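Local structure of isomaltodextranase (Arthrobacter globiformis, 5AWO) at residues T417-I422 against T452-P457; D392-A397 against F410-T415; Y182-V187 against N234-E239; H105-W110 against R188-L193. The protein hydrolyses the (1->6)-alpha-D-glucosidic linkages of polysaccharides such as dextran, releasing successive isomaltose units from the non-reducing chain ends. All coordinates share one frame; numbering follows the deposited sequence.

The four contacts fall into two clusters on opposite sides of the chain's centre. Interactions 4 and 3 come first along the sequence, their segments alternating, and both belong to the helical layer of the TIM barrel: they share helix 179-192, which meets helix 107-116 on one flank and helix 223-237 on the other, with contact centres about 14 Å apart. Interactions 2 and 1 follow in series within the C-terminal beta-sandwich domain; their centres lie about 8 Å apart and the salt bridge from Lys420 to Glu394 joins them. Contact centres in one cluster lie 40 to 48 Å from those in the other; the first pair joins barrel helices, the second belongs to the sandwich.

Interaction 1 of 4, residues T417-I422 against T452-P457; sequences TVTKTI and TAALAP
Four backbone hydrogen bonds and one hydroxyl pair hold residues 418-421 antiparallel to residues 452-455. Val418 and Leu455 exchange two of the bonds: Val418 N reaches Leu455 O at 3.0 Å in the carbonyl plane, whereas Leu455 N approaches Val418 O at 2.9 Å from above the carbonyl plane, not on a lone pair. Lys420 and Ala453 form the second hydrogen-bonded pair, and here both donors lie nearly along the C=O axis of their acceptors, with 3.0 Å between Lys420 N and Ala453 O. At the non-hydrogen-bonded pair Thr421-Thr452 the two threonines lie side by side, and their OG1 atoms hydrogen-bond at 2.7 Å. Thr421 holds OG1 beside its backbone N (chi1 -63°), while Thr452 turns OG1 anti to its own N (chi1 -170°) and accepts the crowded position for CG2.

Packing then divides between the two faces. On the face of Thr419, Thr421, Thr452 and Ala454, the side chains of Thr419 and Thr452 cross obliquely, with Thr419 CG2 3.7 Å from Thr452 OG1. On the other, Lys420 bends at chi2, and its CG meets Leu455 CD1 at 4.0 Å, the two chains crossing at about a right angle. Just before the strand, Thr417 CG2 lies 3.5 Å from Leu455 O. Lys420 ends in a salt bridge with Glu394, and both Lys420 and Leu455 rest on Leu409 of strand 405-410. The arrangement is that of a two-stranded antiparallel sheet laid over the larger sheet of the C-terminal beta sandwich, as expected of a GH27 enzyme.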
loop_
_atom_site.group_PDB
_atom_site.type_symbol
_atom_site.label_atom_id
_atom_site.label_comp_id
_atom_site.label_asym_id
_atom_site.label_seq_id
_atom_site.Cartn_x
_atom_site.Cartn_y
_atom_site.Cartn_z
ATOM N N THR A 417 -6.924 -25.387 17.728
ATOM C CA THR A 417 -5.518 -25.019 17.755
ATOM C C THR A 417 -4.846 -25.623 16.533
ATOM O O THR A 417 -5.094 -26.789 16.200
ATOM C CB THR A 417 -4.896 -25.499 19.082
ATOM O OG1 THR A 417 -5.521 -24.764 20.144
ATOM C CG2 THR A 417 -3.405 -25.273 19.109
ATOM N N VAL A 418 -4.096 -24.817 15.784
ATOM C CA VAL A 418 -3.555 -25.233 14.494
ATOM C C VAL A 418 -2.086 -24.831 14.399
ATOM O O VAL A 418 -1.707 -23.705 14.760
ATOM C CB VAL A 418 -4.345 -24.575 13.337
ATOM C CG1 VAL A 418 -3.764 -24.938 11.977
ATOM C CG2 VAL A 418 -5.818 -24.948 13.423
ATOM N N THR A 419 -1.269 -25.755 13.917
ATOM C CA THR A 419 0.136 -25.515 13.709
ATOM C C THR A 419 0.346 -24.871 12.334
ATOM O O THR A 419 -0.188 -25.366 11.326
ATOM C CB THR A 419 0.945 -26.812 13.802
ATOM O OG1 THR A 419 0.830 -27.305 15.136
ATOM C CG2 THR A 419 2.428 -26.578 13.428
ATOM N N LYS A 420 1.119 -23.795 12.305
ATOM C CA LYS A 420 1.514 -23.131 11.081
ATOM C C LYS A 420 3.023 -23.053 11.026
ATOM O O LYS A 420 3.665 -22.799 12.052
ATOM C CB LYS A 420 0.946 -21.705 11.033
ATOM C CG LYS A 420 -0.572 -21.614 11.072
ATOM C CD LYS A 420 -1.218 -22.216 9.838
ATOM C CE LYS A 420 -2.723 -22.017 9.837
ATOM N NZ LYS A 420 -3.411 -22.734 8.723
ATOM N N THR A 421 3.580 -23.219 9.824
ATOM C CA THR A 421 5.036 -23.293 9.649
ATOM C C THR A 421 5.437 -22.636 8.337
ATOM O O THR A 421 4.744 -22.789 7.317
ATOM C CB THR A 421 5.503 -24.758 9.647
ATOM O OG1 THR A 421 5.207 -25.360 10.911
ATOM C CG2 THR A 421 6.978 -24.879 9.380
ATOM N N ILE A 422 6.540 -21.906 8.387
ATOM C CA ILE A 422 7.222 -21.423 7.195
ATOM C C ILE A 422 8.643 -21.991 7.222
ATOM O O ILE A 422 9.403 -21.772 8.162
ATOM C CB ILE A 422 7.216 -19.878 7.109
ATOM C CG1 ILE A 422 5.846 -19.396 6.596
ATOM C CG2 ILE A 422 8.313 -19.345 6.183
ATOM C CD1 ILE A 422 5.579 -19.713 5.153
ATOM N N THR A 452 7.807 -21.762 13.297
ATOM C CA THR A 452 6.595 -22.544 13.517
ATOM C C THR A 452 5.903 -22.110 14.801
ATOM O O THR A 452 6.543 -21.587 15.708
ATOM C CB THR A 452 6.917 -24.053 13.574
ATOM O OG1 THR A 452 5.721 -24.848 13.550
ATOM C CG2 THR A 452 7.743 -24.410 14.785
ATOM N N ALA A 453 4.596 -22.318 14.855
ATOM C CA ALA A 453 3.834 -22.038 16.064
ATOM C C ALA A 453 2.581 -22.866 16.091
ATOM O O ALA A 453 1.932 -23.060 15.054
ATOM C CB ALA A 453 3.471 -20.569 16.135
ATOM N N ALA A 454 2.242 -23.355 17.277
ATOM C CA ALA A 454 0.986 -24.026 17.534
ATOM C C ALA A 454 0.074 -22.974 18.114
ATOM O O ALA A 454 0.197 -22.556 19.253
ATOM C CB ALA A 454 1.180 -25.172 18.530
ATOM N N LEU A 455 -0.839 -22.481 17.276
ATOM C CA LEU A 455 -1.583 -21.291 17.577
ATOM C C LEU A 455 -2.993 -21.568 18.043
ATOM O O LEU A 455 -3.738 -22.297 17.386
ATOM C CB LEU A 455 -1.665 -20.448 16.315
ATOM C CG LEU A 455 -0.345 -19.892 15.784
ATOM C CD1 LEU A 455 -0.484 -19.330 14.382
ATOM C CD2 LEU A 455 0.176 -18.838 16.724
ATOM N N ALA A 456 -3.359 -20.948 19.145
ATOM C CA ALA A 456 -4.710 -20.957 19.617
ATOM C C ALA A 456 -5.634 -20.278 18.604
ATOM O O ALA A 456 -5.175 -19.503 17.759
ATOM C CB ALA A 456 -4.761 -20.241 20.969
ATOM N N PRO A 457 -6.935 -20.574 18.672
ATOM C CA PRO A 457 -7.875 -19.894 17.791
ATOM C C PRO A 457 -7.730 -18.376 17.841
ATOM O O PRO A 457 -7.706 -17.781 18.914
ATOM C CB PRO A 457 -9.243 -20.330 18.328
ATOM C CG PRO A 457 -8.998 -21.560 19.100
ATOM C CD PRO A 457 -7.584 -21.550 19.576
#

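Interaction 2 of 4, residues D392-A397 against F410-T415; sequences DTERWA and FNRSDT
Glu394, Phe410 and Arg412 bury the most surface here, and Glu394 meets both of the others. Its backbone O, in the type I turn from Asp392 to Arg395, takes a hydrogen bond from Phe410 N at 2.9 Å in the carbonyl plane. Its side chain runs extended beyond CG, so that OE2 receives Arg412 N at 2.8 Å, nearly along the C-O axis and almost straight at 170°. A water donates to the same OE2 and to Asn411 OD1, while Glu394 OE1 forms a salt bridge with Lys420 NZ.

Arg412 crosses Glu394 obliquely, its CD 3.7 Å from Glu394 CG, then bends at chi3. Its NH1 thereby reaches Thr393 OG1 at 2.9 Å close to the guanidinium plane, and Ser279 and Gln283 take its NE and NH2. Phe410 presents its ring edge to Glu394 O, and its CE2 lies 3.8 Å from Trp396 CD1. Trp396 NE1 in turn bonds to Thr393 O.

Glu394 and Arg412 thus lie close without an ion pair: the carboxylate is paired with Lys420 and takes a backbone N-H and a water, the guanidinium donates to uncharged oxygens, and their opposite charges, 5.3 Å from Glu394 OE2 to Arg412 NE, probably add only general attraction.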
loop_
_atom_site.group_PDB
_atom_site.type_symbol
_atom_site.label_atom_id
_atom_site.label_comp_id
_atom_site.label_asym_id
_atom_site.label_seq_id
_atom_site.Cartn_x
_atom_site.Cartn_y
_atom_site.Cartn_z
ATOM N N ASP A 392 -2.067 -18.385 0.531
ATOM C CA ASP A 392 -2.379 -18.761 1.920
ATOM C C ASP A 392 -2.557 -17.502 2.765
ATOM O O ASP A 392 -1.596 -16.831 3.092
ATOM C CB ASP A 392 -1.251 -19.619 2.469
ATOM C CG ASP A 392 -1.624 -20.331 3.745
ATOM O OD1 ASP A 392 -2.492 -19.813 4.499
ATOM O OD2 ASP A 392 -1.047 -21.414 4.019
ATOM N N THR A 393 -3.806 -17.241 3.161
ATOM C CA THR A 393 -4.119 -16.072 3.979
ATOM C C THR A 393 -3.461 -16.103 5.362
ATOM O O THR A 393 -3.369 -15.054 5.991
ATOM C CB THR A 393 -5.640 -15.878 4.209
ATOM O OG1 THR A 393 -6.159 -16.959 5.006
ATOM C CG2 THR A 393 -6.395 -15.757 2.911
ATOM N N GLU A 394 -2.991 -17.269 5.822
ATOM C CA GLU A 394 -2.558 -17.462 7.188
ATOM C C GLU A 394 -1.045 -17.548 7.385
ATOM O O GLU A 394 -0.586 -17.701 8.494
ATOM C CB GLU A 394 -3.226 -18.697 7.758
ATOM C CG GLU A 394 -4.728 -18.543 7.914
ATOM C CD GLU A 394 -5.350 -19.811 8.406
ATOM O OE1 GLU A 394 -5.280 -20.858 7.710
ATOM O OE2 GLU A 394 -5.941 -19.784 9.525
ATOM N N ARG A 395 -0.268 -17.474 6.300
ATOM C CA ARG A 395 1.189 -17.505 6.400
ATOM C C ARG A 395 1.770 -16.447 5.479
ATOM O O ARG A 395 1.558 -16.502 4.240
ATOM C CB ARG A 395 1.723 -18.892 6.020
ATOM C CG ARG A 395 1.269 -19.969 6.992
ATOM C CD ARG A 395 1.901 -21.330 6.702
ATOM N NE ARG A 395 1.329 -21.868 5.476
ATOM C CZ ARG A 395 1.889 -22.787 4.695
ATOM N NH1 ARG A 395 3.083 -23.314 4.969
ATOM N NH2 ARG A 395 1.227 -23.191 3.623
ATOM N N TRP A 396 2.513 -15.525 6.067
ATOM C CA TRP A 396 3.026 -14.322 5.379
ATOM C C TRP A 396 4.525 -14.183 5.584
ATOM O O TRP A 396 5.037 -14.502 6.656
ATOM C CB TRP A 396 2.350 -13.070 5.955
ATOM C CG TRP A 396 0.941 -12.903 5.470
ATOM C CD1 TRP A 396 -0.158 -13.618 5.843
ATOM C CD2 TRP A 396 0.506 -11.970 4.487
ATOM N NE1 TRP A 396 -1.255 -13.189 5.142
ATOM C CE2 TRP A 396 -0.869 -12.189 4.287
ATOM C CE3 TRP A 396 1.154 -10.992 3.732
ATOM C CZ2 TRP A 396 -1.610 -11.443 3.367
ATOM C CZ3 TRP A 396 0.425 -10.259 2.829
ATOM C CH2 TRP A 396 -0.944 -10.491 2.651
ATOM N N ALA A 397 5.220 -13.714 4.555
ATOM C CA ALA A 397 6.635 -13.372 4.713
ATOM C C ALA A 397 7.010 -12.249 3.777
ATOM O O ALA A 397 6.458 -12.130 2.681
ATOM C CB ALA A 397 7.537 -14.568 4.435
ATOM N N PHE A 410 -0.697 -17.176 11.300
ATOM C CA PHE A 410 -2.028 -16.838 11.799
ATOM C C PHE A 410 -2.876 -18.091 11.893
ATOM O O PHE A 410 -2.767 -18.978 11.070
ATOM C CB PHE A 410 -2.717 -15.842 10.855
ATOM C CG PHE A 410 -2.001 -14.541 10.719
ATOM C CD1 PHE A 410 -2.268 -13.489 11.573
ATOM C CD2 PHE A 410 -1.076 -14.352 9.704
ATOM C CE1 PHE A 410 -1.575 -12.296 11.488
ATOM C CE2 PHE A 410 -0.434 -13.138 9.578
ATOM C CZ PHE A 410 -0.674 -12.108 10.461
ATOM N N ASN A 411 -3.766 -18.114 12.880
ATOM C CA ASN A 411 -4.807 -19.150 12.983
ATOM C C ASN A 411 -6.187 -18.539 13.011
ATOM O O ASN A 411 -6.642 -18.070 14.055
ATOM C CB ASN A 411 -4.603 -20.053 14.193
ATOM C CG ASN A 411 -5.693 -21.100 14.309
ATOM O OD1 ASN A 411 -6.437 -21.348 13.349
ATOM N ND2 ASN A 411 -5.784 -21.735 15.454
ATOM N N ARG A 412 -6.858 -18.594 11.856
ATOM C CA ARG A 412 -8.195 -18.035 11.701
ATOM C C ARG A 412 -9.320 -18.992 12.116
ATOM O O ARG A 412 -10.506 -18.617 12.045
ATOM C CB ARG A 412 -8.367 -17.540 10.272
ATOM C CG ARG A 412 -7.404 -16.438 9.870
ATOM C CD ARG A 412 -7.487 -16.089 8.399
ATOM N NE ARG A 412 -8.790 -15.508 8.080
ATOM C CZ ARG A 412 -9.400 -15.593 6.913
ATOM N NH1 ARG A 412 -8.821 -16.174 5.866
ATOM N NH2 ARG A 412 -10.625 -15.105 6.813
ATOM N N SER A 413 -9.005 -20.210 12.573
ATOM C CA SER A 413 -10.046 -21.068 13.108
ATOM C C SER A 413 -10.669 -20.408 14.342
ATOM O O SER A 413 -9.964 -19.796 15.169
ATOM C CB SER A 413 -9.474 -22.411 13.530
ATOM O OG SER A 413 -10.485 -23.219 14.137
ATOM N N ASP A 414 -11.989 -20.555 14.515
ATOM C CA ASP A 414 -12.632 -20.071 15.727
ATOM C C ASP A 414 -12.530 -21.062 16.895
ATOM O O ASP A 414 -12.760 -20.703 18.036
ATOM C CB ASP A 414 -14.080 -19.691 15.409
ATOM C CG ASP A 414 -14.177 -18.856 14.136
ATOM O OD1 ASP A 414 -13.499 -17.806 14.028
ATOM O OD2 ASP A 414 -14.910 -19.255 13.202
ATOM N N THR A 415 -12.139 -22.292 16.618
ATOM C CA THR A 415 -12.219 -23.336 17.663
ATOM C C THR A 415 -10.961 -24.179 17.852
ATOM O O THR A 415 -10.608 -24.569 18.991
ATOM C CB THR A 415 -13.391 -24.236 17.323
ATOM O OG1 THR A 415 -14.561 -23.429 17.227
ATOM C CG2 THR A 415 -13.634 -25.299 18.407
HETATM O O HOH W 1 -6.022 -22.241 10.727
#

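Interaction 3 of 4, residues Y182-V187 against N234-E239; sequences YVQGYV and NEAAGE
Gln184 sets CG anti to its carbonyl carbon (chi1 -63°) and runs extended beyond it, which carries the amide off its own helix toward helix 223-237. Glu235 answers from that helix with CG anti to the backbone N (chi1 180°) and a likewise extended chain, so the two cross obliquely. Their tips meet in the one hydrogen bond of the contact: Gln184 NE2 donates to Glu235 OE1 at 2.7 Å, nearly straight at 166°. The acceptor lies in the amide plane, and the carboxylate offers its anti lone pair. NE2 also bonds to Trp232 O, which helps to hold the amide in its rotation.

Helices 179-192 and 223-237 precede the neighbouring parallel strands 197-200 and 242-245, so this is a seam between adjacent helices of the TIM barrel's outer layer. Small residues let it close. Ala236 directs its methyl at the facing helix, where CB lies 3.8 Å from Gln184 CB and 3.7 Å from the backbone Gln184 O.

Val187, a turn further along, places CG1 anti to its backbone N and thereby drives that methyl onto the end of helix 223-237. There Val187 CG1 packs 3.7 Å from Ala236 CB and 3.5 Å from Ala237 N. Gly238 leaves the helix with positive phi just beyond, while Ala236 O accepts a hydrogen bond from Lys191 NZ, a turn on from Val187.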
loop_
_atom_site.group_PDB
_atom_site.type_symbol
_atom_site.label_atom_id
_atom_site.label_comp_id
_atom_site.label_asym_id
_atom_site.label_seq_id
_atom_site.Cartn_x
_atom_site.Cartn_y
_atom_site.Cartn_z
ATOM N N TYR A 182 -9.220 23.542 -10.531
ATOM C CA TYR A 182 -9.935 23.353 -9.251
ATOM C C TYR A 182 -9.392 22.125 -8.509
ATOM O O TYR A 182 -8.990 22.240 -7.354
ATOM C CB TYR A 182 -11.427 23.207 -9.495
ATOM C CG TYR A 182 -12.178 22.876 -8.239
ATOM C CD1 TYR A 182 -12.649 23.870 -7.394
ATOM C CD2 TYR A 182 -12.429 21.556 -7.893
ATOM C CE1 TYR A 182 -13.365 23.565 -6.238
ATOM C CE2 TYR A 182 -13.144 21.237 -6.736
ATOM C CZ TYR A 182 -13.587 22.243 -5.911
ATOM O OH TYR A 182 -14.340 21.961 -4.770
ATOM N N VAL A 183 -9.335 20.988 -9.189
ATOM C CA VAL A 183 -8.890 19.739 -8.546
ATOM C C VAL A 183 -7.444 19.856 -8.076
ATOM O O VAL A 183 -7.097 19.540 -6.914
ATOM C CB VAL A 183 -9.072 18.528 -9.474
ATOM C CG1 VAL A 183 -8.448 17.263 -8.895
ATOM C CG2 VAL A 183 -10.544 18.289 -9.760
ATOM N N GLN A 184 -6.575 20.310 -8.982
ATOM C CA GLN A 184 -5.177 20.399 -8.616
ATOM C C GLN A 184 -4.922 21.428 -7.538
ATOM O O GLN A 184 -4.100 21.214 -6.650
ATOM C CB GLN A 184 -4.310 20.645 -9.839
ATOM C CG GLN A 184 -4.383 19.500 -10.808
ATOM C CD GLN A 184 -3.266 19.483 -11.817
ATOM O OE1 GLN A 184 -2.992 20.503 -12.466
ATOM N NE2 GLN A 184 -2.618 18.343 -11.981
ATOM N N GLY A 185 -5.607 22.560 -7.611
ATOM C CA GLY A 185 -5.550 23.540 -6.550
ATOM C C GLY A 185 -6.000 23.006 -5.191
ATOM O O GLY A 185 -5.462 23.412 -4.166
ATOM N N TYR A 186 -7.012 22.128 -5.189
ATOM C CA TYR A 186 -7.531 21.542 -3.935
ATOM C C TYR A 186 -6.481 20.638 -3.284
ATOM O O TYR A 186 -6.218 20.717 -2.091
ATOM C CB TYR A 186 -8.832 20.747 -4.154
ATOM C CG TYR A 186 -9.886 20.929 -3.073
ATOM C CD1 TYR A 186 -9.546 21.235 -1.778
ATOM C CD2 TYR A 186 -11.232 20.780 -3.388
ATOM C CE1 TYR A 186 -10.509 21.432 -0.809
ATOM C CE2 TYR A 186 -12.214 20.960 -2.438
ATOM C CZ TYR A 186 -11.861 21.313 -1.147
ATOM O OH TYR A 186 -12.826 21.562 -0.191
ATOM N N VAL A 187 -5.859 19.818 -4.121
ATOM C CA VAL A 187 -4.812 18.904 -3.689
ATOM C C VAL A 187 -3.616 19.714 -3.155
ATOM O O VAL A 187 -3.114 19.456 -2.063
ATOM C CB VAL A 187 -4.444 17.927 -4.796
ATOM C CG1 VAL A 187 -3.242 17.097 -4.404
ATOM C CG2 VAL A 187 -5.635 17.024 -5.101
ATOM N N ASN A 234 -2.736 12.815 -8.767
ATOM C CA ASN A 234 -1.368 12.300 -8.723
ATOM C C ASN A 234 -0.367 13.421 -9.012
ATOM O O ASN A 234 0.520 13.691 -8.223
ATOM C CB ASN A 234 -1.270 11.165 -9.749
ATOM C CG ASN A 234 0.117 10.615 -9.948
ATOM O OD1 ASN A 234 1.055 10.897 -9.218
ATOM N ND2 ASN A 234 0.229 9.813 -10.996
ATOM N N GLU A 235 -0.553 14.100 -10.139
ATOM C CA GLU A 235 0.358 15.171 -10.494
ATOM C C GLU A 235 0.432 16.264 -9.421
ATOM O O GLU A 235 1.510 16.745 -9.066
ATOM C CB GLU A 235 -0.054 15.770 -11.843
ATOM C CG GLU A 235 0.852 16.916 -12.296
ATOM C CD GLU A 235 0.474 17.496 -13.655
ATOM O OE1 GLU A 235 -0.712 17.785 -13.882
ATOM O OE2 GLU A 235 1.377 17.672 -14.507
ATOM N N ALA A 236 -0.719 16.684 -8.905
ATOM C CA ALA A 236 -0.758 17.724 -7.909
ATOM C C ALA A 236 -0.184 17.309 -6.548
ATOM O O ALA A 236 0.362 18.136 -5.813
ATOM C CB ALA A 236 -2.178 18.217 -7.758
ATOM N N ALA A 237 -0.373 16.041 -6.165
ATOM C CA ALA A 237 0.201 15.560 -4.906
ATOM C C ALA A 237 1.728 15.502 -4.999
ATOM O O ALA A 237 2.443 15.715 -4.013
ATOM C CB ALA A 237 -0.352 14.169 -4.581
ATOM N N GLY A 238 2.209 15.158 -6.180
ATOM C CA GLY A 238 3.653 15.016 -6.370
ATOM C C GLY A 238 4.283 14.065 -5.366
ATOM O O GLY A 238 3.668 13.076 -4.982
ATOM N N GLU A 239 5.502 14.369 -4.944
ATOM C CA GLU A 239 6.263 13.537 -4.025
ATOM C C GLU A 239 6.102 13.963 -2.575
ATOM O O GLU A 239 6.675 13.334 -1.688
ATOM C CB GLU A 239 7.760 13.587 -4.404
ATOM C CG GLU A 239 8.019 12.956 -5.742
ATOM C CD GLU A 239 7.886 11.437 -5.714
ATOM O OE1 GLU A 239 8.865 10.805 -5.366
ATOM O OE2 GLU A 239 6.862 10.902 -6.160
#

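Interaction 4 of 4, residues H105-W110 against R188-L193; sequences HDWAYW and RYFKDL
Trp107 carries this contact, with no hydrogen bond between the two segments. Phe190 turns the edge of its ring to the pyrrole face of the indole in a T-shaped stack, the planes at 85°; its CE1 lies 3.8 Å from Trp107 NE1, toward the rim of the ring system. The hydroxyl of Tyr189 comes up to the indole edge instead, OH 3.9 Å from Trp107 CD1 and near the ring plane. Leu193 offers one methyl to each neighbour: CD1 lies 3.8 Å from Trp107 CB, and CD2 3.9 Å from Ala108 CB.

Tyr189 CD2 sits over the centre of the Phe190 ring, and Leu193 CD1 over one face of Tyr189, toward the rim. Ile96 O accepts a hydrogen bond from Tyr189 OH and a weak one from Trp107 NE1, so one carbonyl links two side chains that cross at about a right angle. Just before Trp107, Asp106 is the N-cap of helix 107-116, its OD1 taking Tyr109 N at 3.0 Å. Both Trp107 and Phe190 reach inward to Val123 of strand 120-124. Adjacent helices outside a wall of parallel strands, as helices 107-116 and 179-192 are here, are the architecture of a TIM barrel.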
loop_
_atom_site.group_PDB
_atom_site.type_symbol
_atom_site.label_atom_id
_atom_site.label_comp_id
_atom_site.label_asym_id
_atom_site.label_seq_id
_atom_site.Cartn_x
_atom_site.Cartn_y
_atom_site.Cartn_z
ATOM N N HIS A 105 -11.276 27.051 14.768
ATOM C CA HIS A 105 -9.974 27.214 14.165
ATOM C C HIS A 105 -9.928 26.508 12.831
ATOM O O HIS A 105 -10.600 25.487 12.664
ATOM C CB HIS A 105 -8.896 26.651 15.074
ATOM C CG HIS A 105 -8.932 27.191 16.467
ATOM N ND1 HIS A 105 -8.447 28.441 16.782
ATOM C CD2 HIS A 105 -9.382 26.656 17.627
ATOM C CE1 HIS A 105 -8.612 28.661 18.074
ATOM N NE2 HIS A 105 -9.170 27.592 18.611
ATOM N N ASP A 106 -9.112 27.033 11.920
ATOM C CA ASP A 106 -8.968 26.531 10.569
ATOM C C ASP A 106 -7.881 25.446 10.464
ATOM O O ASP A 106 -7.245 25.065 11.463
ATOM C CB ASP A 106 -8.782 27.693 9.545
ATOM C CG ASP A 106 -7.463 28.436 9.682
ATOM O OD1 ASP A 106 -6.558 28.008 10.423
ATOM O OD2 ASP A 106 -7.327 29.468 8.979
ATOM N N TRP A 107 -7.687 24.920 9.264
ATOM C CA TRP A 107 -6.729 23.839 9.071
ATOM C C TRP A 107 -5.317 24.274 9.462
ATOM O O TRP A 107 -4.564 23.495 10.038
ATOM C CB TRP A 107 -6.721 23.383 7.624
ATOM C CG TRP A 107 -7.964 22.661 7.121
ATOM C CD1 TRP A 107 -8.778 23.041 6.095
ATOM C CD2 TRP A 107 -8.452 21.387 7.554
ATOM N NE1 TRP A 107 -9.773 22.116 5.898
ATOM C CE2 TRP A 107 -9.586 21.085 6.782
ATOM C CE3 TRP A 107 -8.061 20.486 8.550
ATOM C CZ2 TRP A 107 -10.316 19.900 6.952
ATOM C CZ3 TRP A 107 -8.784 19.309 8.723
ATOM C CH2 TRP A 107 -9.906 19.042 7.941
ATOM N N ALA A 108 -4.957 25.525 9.151
ATOM C CA ALA A 108 -3.589 25.992 9.427
ATOM C C ALA A 108 -3.331 26.043 10.918
ATOM O O ALA A 108 -2.255 25.663 11.377
ATOM C CB ALA A 108 -3.356 27.367 8.817
ATOM N N TYR A 109 -4.300 26.517 11.679
ATOM C CA TYR A 109 -4.181 26.524 13.123
ATOM C C TYR A 109 -3.884 25.118 13.635
ATOM O O TYR A 109 -2.975 24.920 14.452
ATOM C CB TYR A 109 -5.432 27.045 13.793
ATOM C CG TYR A 109 -5.370 26.912 15.293
ATOM C CD1 TYR A 109 -5.786 25.743 15.924
ATOM C CD2 TYR A 109 -4.884 27.949 16.092
ATOM C CE1 TYR A 109 -5.740 25.604 17.294
ATOM C CE2 TYR A 109 -4.822 27.814 17.475
ATOM C CZ TYR A 109 -5.250 26.636 18.074
ATOM O OH TYR A 109 -5.210 26.465 19.449
ATOM N N TRP A 110 -4.636 24.139 13.140
ATOM C CA TRP A 110 -4.446 22.782 13.652
ATOM C C TRP A 110 -3.145 22.165 13.172
ATOM O O TRP A 110 -2.512 21.418 13.924
ATOM C CB TRP A 110 -5.672 21.907 13.357
ATOM C CG TRP A 110 -6.759 22.267 14.312
ATOM C CD1 TRP A 110 -7.947 22.865 14.026
ATOM C CD2 TRP A 110 -6.720 22.137 15.745
ATOM N NE1 TRP A 110 -8.658 23.069 15.156
ATOM C CE2 TRP A 110 -7.927 22.642 16.234
ATOM C CE3 TRP A 110 -5.789 21.612 16.654
ATOM C CZ2 TRP A 110 -8.238 22.667 17.599
ATOM C CZ3 TRP A 110 -6.100 21.641 18.018
ATOM C CH2 TRP A 110 -7.314 22.166 18.468
ATOM N N ARG A 188 -3.175 20.702 -3.936
ATOM C CA ARG A 188 -2.072 21.559 -3.457
ATOM C C ARG A 188 -2.406 22.410 -2.243
ATOM O O ARG A 188 -1.532 22.679 -1.431
ATOM C CB ARG A 188 -1.526 22.418 -4.591
ATOM C CG ARG A 188 -0.842 21.634 -5.686
ATOM C CD ARG A 188 0.077 22.471 -6.563
ATOM N NE ARG A 188 0.590 21.722 -7.709
ATOM C CZ ARG A 188 0.072 21.736 -8.939
ATOM N NH1 ARG A 188 -0.986 22.470 -9.254
ATOM N NH2 ARG A 188 0.636 21.005 -9.894
ATOM N N TYR A 189 -3.654 22.800 -2.085
ATOM C CA TYR A 189 -4.105 23.499 -0.900
ATOM C C TYR A 189 -3.773 22.722 0.373
ATOM O O TYR A 189 -3.196 23.260 1.322
ATOM C CB TYR A 189 -5.587 23.762 -1.023
ATOM C CG TYR A 189 -6.327 24.301 0.173
ATOM C CD1 TYR A 189 -6.273 25.660 0.519
ATOM C CD2 TYR A 189 -7.128 23.463 0.942
ATOM C CE1 TYR A 189 -6.984 26.142 1.588
ATOM C CE2 TYR A 189 -7.859 23.943 2.000
ATOM C CZ TYR A 189 -7.791 25.293 2.331
ATOM O OH TYR A 189 -8.543 25.788 3.396
ATOM N N PHE A 190 -4.086 21.432 0.384
ATOM C CA PHE A 190 -3.730 20.630 1.553
ATOM C C PHE A 190 -2.242 20.365 1.650
ATOM O O PHE A 190 -1.654 20.468 2.727
ATOM C CB PHE A 190 -4.553 19.321 1.572
ATOM C CG PHE A 190 -6.028 19.559 1.822
ATOM C CD1 PHE A 190 -6.435 20.159 2.990
ATOM C CD2 PHE A 190 -6.998 19.203 0.901
ATOM C CE1 PHE A 190 -7.779 20.397 3.223
ATOM C CE2 PHE A 190 -8.339 19.434 1.137
ATOM C CZ PHE A 190 -8.729 20.051 2.297
ATOM N N LYS A 191 -1.608 20.035 0.529
ATOM C CA LYS A 191 -0.168 19.792 0.532
ATOM C C LYS A 191 0.569 20.998 1.130
ATOM O O LYS A 191 1.484 20.869 1.936
ATOM C CB LYS A 191 0.338 19.568 -0.875
ATOM C CG LYS A 191 1.839 19.403 -0.943
ATOM C CD LYS A 191 2.399 19.835 -2.265
ATOM C CE LYS A 191 2.012 18.901 -3.358
ATOM N NZ LYS A 191 2.621 19.379 -4.637
ATOM N N ASP A 192 0.162 22.185 0.708
ATOM C CA ASP A 192 0.830 23.418 1.123
ATOM C C ASP A 192 0.632 23.712 2.605
ATOM O O ASP A 192 1.530 24.306 3.245
ATOM C CB ASP A 192 0.292 24.575 0.288
ATOM C CG ASP A 192 0.736 24.531 -1.161
ATOM O OD1 ASP A 192 1.645 23.797 -1.514
ATOM O OD2 ASP A 192 0.103 25.262 -1.989
ATOM N N LEU A 193 -0.529 23.346 3.146
ATOM C CA LEU A 193 -0.814 23.438 4.585
ATOM C C LEU A 193 0.094 22.549 5.429
ATOM O O LEU A 193 0.115 22.692 6.665
ATOM C CB LEU A 193 -2.292 23.138 4.876
ATOM C CG LEU A 193 -3.328 24.188 4.489
ATOM C CD1 LEU A 193 -4.735 23.622 4.414
ATOM C CD2 LEU A 193 -3.312 25.386 5.430
#